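Side-chain contacts in trehalose operon transcriptional repressor (PDB 2OGG), which represses the trehalose (trePA) operon of Bacillus subtilis and binds trehalose-6-phosphate, the part modelled here being its effector-binding (UTRA) domain: residues Pro64-Glu69 against Tyr76-Gly81; Pro98-Asp103 against Glu134-Leu139. All coordinates share one frame; numbering follows the deposited sequence.

Interaction 1: residues Pro64-Glu69 against Tyr76-Gly81; sequences PHLTKE and YEYIEG. With SO4 (sulfate ion), chain C.
Tyr78 reaches across to His65 and Leu66 because its ring carbon CG stands anti to its own backbone N (chi1 178°), which sends the phenol straight out from the helix. Leu66 also has CG anti to its backbone N (-169°), and with chi2 near +60° its CD1 meets the CD2-CE2 side of the ring obliquely. The polar half of the contact is one hydrogen bond: Tyr78 OH donates to the backbone O of His65 at 2.8 Å. The hydroxyl does not sit on a carbonyl lone pair; it lies well above the carbonyl plane, 57° out of it. The apolar half is just as slim. Leu66 CD1 rests 3.9 Å from Tyr78 CE2, while His65 brings only its CB near the phenol oxygen, its imidazole taking no part.

With the hydroxyl bonded and the CD2-CE2 side touched by Leu66, the tyrosine ties an extended loop to a helix with little buried surface. Farther along the loop, Thr67 N-caps the short helix 68-71: its OG1 accepts a hydrogen bond from Ile70 N and a weak one from Glu69 N.

At the start of the other segment, Tyr76 N donates to O2 of a sulfate ion at 3.2 Å. Ser74, Ile75, Arg42 and Arg44 bind the same ion, which probably came from the crystallisation liquor. A site built of backbone N-H groups, a serine hydroxyl and two arginines would suit a phosphate, consistent with the trehalose-6-phosphate effector.

The contact lies at the domain surface, joining the lead-in to helix 68-71 with helix 75-83. That second helix sets Ile79 against strands 87-98 and 129-138, and carries Glu77 to a hydrogen bond with Leu85 of the second subunit.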
# COMPACT_ATOMS: atom_id res chain seq x y z
N PRO A 64 -19.30 -17.00 -13.68
CA PRO A 64 -19.90 -17.93 -14.62
C PRO A 64 -20.42 -17.30 -15.90
O PRO A 64 -20.76 -18.01 -16.85
CB PRO A 64 -21.08 -18.53 -13.82
CG PRO A 64 -21.19 -17.70 -12.57
CD PRO A 64 -19.83 -17.16 -12.32
N HIS A 65 -20.57 -15.99 -15.91
CA HIS A 65 -21.30 -15.35 -16.99
C HIS A 65 -20.44 -14.22 -17.50
O HIS A 65 -19.77 -13.52 -16.72
CB HIS A 65 -22.60 -14.76 -16.47
CG HIS A 65 -23.60 -15.78 -16.00
ND1 HIS A 65 -24.44 -15.55 -14.93
CD2 HIS A 65 -23.84 -17.05 -16.41
CE1 HIS A 65 -25.18 -16.63 -14.72
NE2 HIS A 65 -24.87 -17.53 -15.64
N LEU A 66 -20.34 -14.13 -18.82
CA LEU A 66 -19.55 -13.07 -19.40
C LEU A 66 -20.01 -12.83 -20.82
O LEU A 66 -20.58 -13.73 -21.46
CB LEU A 66 -18.08 -13.46 -19.34
CG LEU A 66 -17.05 -12.37 -19.67
CD1 LEU A 66 -16.98 -11.34 -18.56
CD2 LEU A 66 -15.66 -13.02 -19.90
N THR A 67 -19.76 -11.63 -21.33
CA THR A 67 -20.12 -11.32 -22.69
C THR A 67 -19.06 -10.49 -23.42
O THR A 67 -18.26 -9.79 -22.79
CB THR A 67 -21.44 -10.58 -22.74
OG1 THR A 67 -21.24 -9.25 -22.25
CG2 THR A 67 -22.47 -11.31 -21.86
N LYS A 68 -19.09 -10.51 -24.76
CA LYS A 68 -18.23 -9.60 -25.54
C LYS A 68 -18.43 -8.10 -25.20
O LYS A 68 -17.48 -7.33 -25.26
CB LYS A 68 -18.39 -9.83 -27.03
CG LYS A 68 -17.74 -8.79 -27.93
CD LYS A 68 -17.62 -9.34 -29.37
CE LYS A 68 -17.47 -8.25 -30.39
NZ LYS A 68 -18.70 -7.46 -30.52
N GLU A 69 -19.62 -7.73 -24.71
CA GLU A 69 -19.93 -6.34 -24.43
C GLU A 69 -19.28 -5.88 -23.14
O GLU A 69 -18.86 -4.73 -23.02
CB GLU A 69 -21.43 -6.13 -24.35
CG GLU A 69 -21.82 -4.68 -24.24
CD GLU A 69 -23.30 -4.46 -24.54
OE1 GLU A 69 -23.74 -4.72 -25.69
OE2 GLU A 69 -24.02 -4.02 -23.62
N TYR A 76 -12.60 -5.16 -15.13
CA TYR A 76 -12.34 -4.89 -13.73
C TYR A 76 -13.65 -4.54 -13.00
O TYR A 76 -14.03 -5.20 -12.04
CB TYR A 76 -11.31 -3.77 -13.57
CG TYR A 76 -11.24 -3.21 -12.18
CD1 TYR A 76 -10.38 -3.77 -11.25
CD2 TYR A 76 -11.93 -2.05 -11.84
CE1 TYR A 76 -10.27 -3.24 -9.98
CE2 TYR A 76 -11.78 -1.48 -10.58
CZ TYR A 76 -11.00 -2.13 -9.64
OH TYR A 76 -10.83 -1.61 -8.39
N GLU A 77 -14.38 -3.57 -13.53
CA GLU A 77 -15.63 -3.15 -12.91
C GLU A 77 -16.62 -4.31 -12.83
O GLU A 77 -17.21 -4.56 -11.78
CB GLU A 77 -16.23 -1.94 -13.63
CG GLU A 77 -15.46 -0.66 -13.36
CD GLU A 77 -15.98 0.51 -14.15
OE1 GLU A 77 -16.72 0.26 -15.11
OE2 GLU A 77 -15.69 1.68 -13.77
N TYR A 78 -16.63 -5.15 -13.86
CA TYR A 78 -17.55 -6.26 -13.85
C TYR A 78 -17.24 -7.24 -12.75
O TYR A 78 -18.14 -7.85 -12.17
CB TYR A 78 -17.55 -6.99 -15.17
CG TYR A 78 -18.47 -8.16 -15.15
CD1 TYR A 78 -19.85 -8.00 -15.16
CD2 TYR A 78 -17.96 -9.45 -15.20
CE1 TYR A 78 -20.71 -9.11 -15.23
CE2 TYR A 78 -18.79 -10.56 -15.20
CZ TYR A 78 -20.16 -10.39 -15.19
OH TYR A 78 -20.95 -11.51 -15.20
N ILE A 79 -15.97 -7.60 -12.70
CA ILE A 79 -15.47 -8.52 -11.68
C ILE A 79 -15.62 -8.02 -10.26
O ILE A 79 -16.17 -8.71 -9.42
CB ILE A 79 -14.02 -8.90 -11.98
CG1 ILE A 79 -14.03 -9.77 -13.24
CG2 ILE A 79 -13.43 -9.64 -10.82
CD1 ILE A 79 -12.75 -10.47 -13.50
N GLU A 80 -15.26 -6.77 -10.01
CA GLU A 80 -15.50 -6.17 -8.71
C GLU A 80 -16.99 -6.17 -8.37
O GLU A 80 -17.38 -6.39 -7.22
CB GLU A 80 -14.97 -4.74 -8.69
CG GLU A 80 -13.46 -4.64 -8.72
CD GLU A 80 -12.83 -5.18 -7.45
OE1 GLU A 80 -13.18 -4.67 -6.36
OE2 GLU A 80 -12.01 -6.12 -7.55
N GLY A 81 -17.82 -6.01 -9.39
CA GLY A 81 -19.26 -5.94 -9.15
C GLY A 81 -19.80 -7.26 -8.65
O GLY A 81 -20.71 -7.28 -7.81
S SO4 C . -10.50 -3.46 -17.74
O1 SO4 C . -9.67 -4.43 -17.04
O2 SO4 C . -11.39 -2.78 -16.83
O3 SO4 C . -9.70 -2.40 -18.34
O4 SO4 C . -11.24 -4.21 -18.73

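Interaction 2: residues Pro98-Asp103 against Glu134-Leu139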
# COMPACT_ATOMS: atom_id res chain seq x y z
N PRO A 98 11.10 -8.73 -25.00
CA PRO A 98 11.07 -8.61 -26.45
C PRO A 98 9.64 -8.72 -26.94
O PRO A 98 8.83 -9.43 -26.35
CB PRO A 98 11.86 -9.85 -26.91
CG PRO A 98 12.77 -10.15 -25.78
CD PRO A 98 11.99 -9.82 -24.55
N CYS A 99 9.33 -8.05 -28.04
CA CYS A 99 8.04 -8.23 -28.70
C CYS A 99 7.91 -9.63 -29.28
O CYS A 99 8.87 -10.18 -29.82
CB CYS A 99 7.87 -7.20 -29.82
SG CYS A 99 7.52 -5.54 -29.23
N THR A 100 6.68 -10.13 -29.31
CA THR A 100 6.41 -11.47 -29.82
C THR A 100 5.65 -11.33 -31.14
O THR A 100 5.19 -10.25 -31.48
CB THR A 100 5.47 -12.18 -28.85
OG1 THR A 100 4.29 -11.40 -28.74
CG2 THR A 100 6.12 -12.31 -27.47
N ASP A 101 5.38 -12.46 -31.81
CA ASP A 101 4.61 -12.39 -33.05
C ASP A 101 3.19 -11.87 -32.80
O ASP A 101 2.73 -10.94 -33.46
CB ASP A 101 4.60 -13.74 -33.78
CG ASP A 101 5.99 -14.32 -33.95
OD1 ASP A 101 6.69 -14.46 -32.92
OD2 ASP A 101 6.42 -14.61 -35.10
N GLU A 102 2.57 -12.31 -31.71
CA GLU A 102 1.24 -11.84 -31.38
C GLU A 102 1.18 -10.31 -31.23
O GLU A 102 0.25 -9.66 -31.72
CB GLU A 102 0.75 -12.54 -30.12
CG GLU A 102 -0.65 -12.15 -29.73
CD GLU A 102 -1.02 -12.70 -28.37
OE1 GLU A 102 -0.22 -12.48 -27.43
OE2 GLU A 102 -2.03 -13.43 -28.28
N ASP A 103 2.21 -9.76 -30.60
CA ASP A 103 2.38 -8.30 -30.46
C ASP A 103 2.44 -7.55 -31.82
O ASP A 103 1.99 -6.42 -31.93
CB ASP A 103 3.65 -7.99 -29.64
CG ASP A 103 3.51 -8.36 -28.15
OD1 ASP A 103 2.37 -8.64 -27.70
OD2 ASP A 103 4.53 -8.35 -27.42
N GLU A 134 -2.12 -9.96 -18.07
CA GLU A 134 -0.84 -9.67 -18.70
C GLU A 134 -1.06 -8.51 -19.66
O GLU A 134 -1.89 -8.60 -20.57
CB GLU A 134 -0.32 -10.87 -19.49
CG GLU A 134 0.97 -10.54 -20.21
CD GLU A 134 1.47 -11.64 -21.13
OE1 GLU A 134 1.39 -12.83 -20.75
OE2 GLU A 134 2.10 -11.29 -22.15
N SER A 135 -0.51 -7.35 -19.30
CA SER A 135 -0.79 -6.11 -20.01
C SER A 135 0.48 -5.64 -20.67
O SER A 135 1.48 -5.42 -20.00
CB SER A 135 -1.28 -5.06 -19.02
OG SER A 135 -1.92 -4.00 -19.69
N ARG A 136 0.50 -5.67 -21.99
CA ARG A 136 1.74 -5.40 -22.74
C ARG A 136 1.70 -4.02 -23.40
O ARG A 136 0.84 -3.77 -24.26
CB ARG A 136 1.94 -6.49 -23.79
CG ARG A 136 1.75 -7.89 -23.21
CD ARG A 136 1.99 -8.99 -24.24
NE ARG A 136 3.36 -9.01 -24.75
CZ ARG A 136 4.36 -9.71 -24.21
NH1 ARG A 136 4.15 -10.43 -23.12
NH2 ARG A 136 5.57 -9.69 -24.77
N HIS A 137 2.61 -3.14 -22.98
CA HIS A 137 2.67 -1.78 -23.52
C HIS A 137 3.85 -1.56 -24.42
O HIS A 137 4.98 -1.87 -24.05
CB HIS A 137 2.80 -0.78 -22.39
CG HIS A 137 1.69 -0.85 -21.39
ND1 HIS A 137 1.59 -1.87 -20.47
CD2 HIS A 137 0.67 0.00 -21.13
CE1 HIS A 137 0.53 -1.65 -19.70
NE2 HIS A 137 -0.03 -0.51 -20.06
N ARG A 138 3.62 -0.83 -25.50
CA ARG A 138 4.69 -0.19 -26.23
C ARG A 138 5.42 0.81 -25.31
O ARG A 138 4.79 1.52 -24.52
CB ARG A 138 4.09 0.54 -27.41
CG ARG A 138 5.04 0.68 -28.60
CD ARG A 138 4.25 1.21 -29.77
NE ARG A 138 3.99 2.65 -29.67
CZ ARG A 138 3.47 3.38 -30.65
NH1 ARG A 138 3.15 2.82 -31.82
NH2 ARG A 138 3.23 4.67 -30.45
N LEU A 139 6.74 0.91 -25.45
CA LEU A 139 7.54 1.61 -24.46
C LEU A 139 7.09 3.03 -24.17
O LEU A 139 7.10 3.46 -23.03
CB LEU A 139 9.02 1.59 -24.84
CG LEU A 139 9.69 0.26 -24.54
CD1 LEU A 139 9.09 -0.78 -25.45
CD2 LEU A 139 11.19 0.35 -24.76
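Asp103 and Arg136 form the tight part of this contact, a salt bridge in which the arginine comes side-on and puts two nitrogens on one oxygen. Arg136 NE lies 3.0 Å from Asp103 OD2, on its syn lone pair, and NH2 of the same arginine donates to that OD2 at 3.1 Å. A bend at chi3 (63°) swings the guanidinium round to the carboxylate, whose plane is tilted 33° from it. Asp103 OD1 adds only a weak bond to NE.

Asp103 is also part of a capping box: its N donates to Thr100 OG1 at 3.2 Å, and Thr100 N returns a weak bond to the carboxylate oxygen OD2.

Toward Pro98 the fit slackens. Thr100 CG2 merely touches Arg136 NH2 at 3.8 Å, Pro98 O stands near the guanidinium edge, and the proline ring is exposed.

On strand 129-138, Glu134 lies beside Arg136 NH1, though modelled too close for its geometry to be trusted, and Glu97 gives NH1 a salt bridge. Three acidic side chains around one buried arginine should favour its positive charge, and the network joins the N-terminal turn of helix 101-106 to the sheet through ion pairs more than apolar packing.

From the N terminus, the chain first runs through strands 11-19, 37-46 and 49-59, then enters interaction 1, which closes a short loop of six residues, the end of helix 68-71 and the turn into helix 75-83. Strand 87-98 follows, leading directly into interaction 2, whose much longer loop takes in the rest of helix 101-106, strand 114-124 and the first half of strand 129-138. The two contacts come in series, neither nested nor crossed, and lie on opposite sides of the chain's centre, their own centres about 24 Å apart. Interaction 1 joins the loop leading into helix 68-71 to helix 75-83 at the surface, whereas interaction 2 fastens a helix start to a strand inside the six-stranded antiparallel sheet of the UTRA domain.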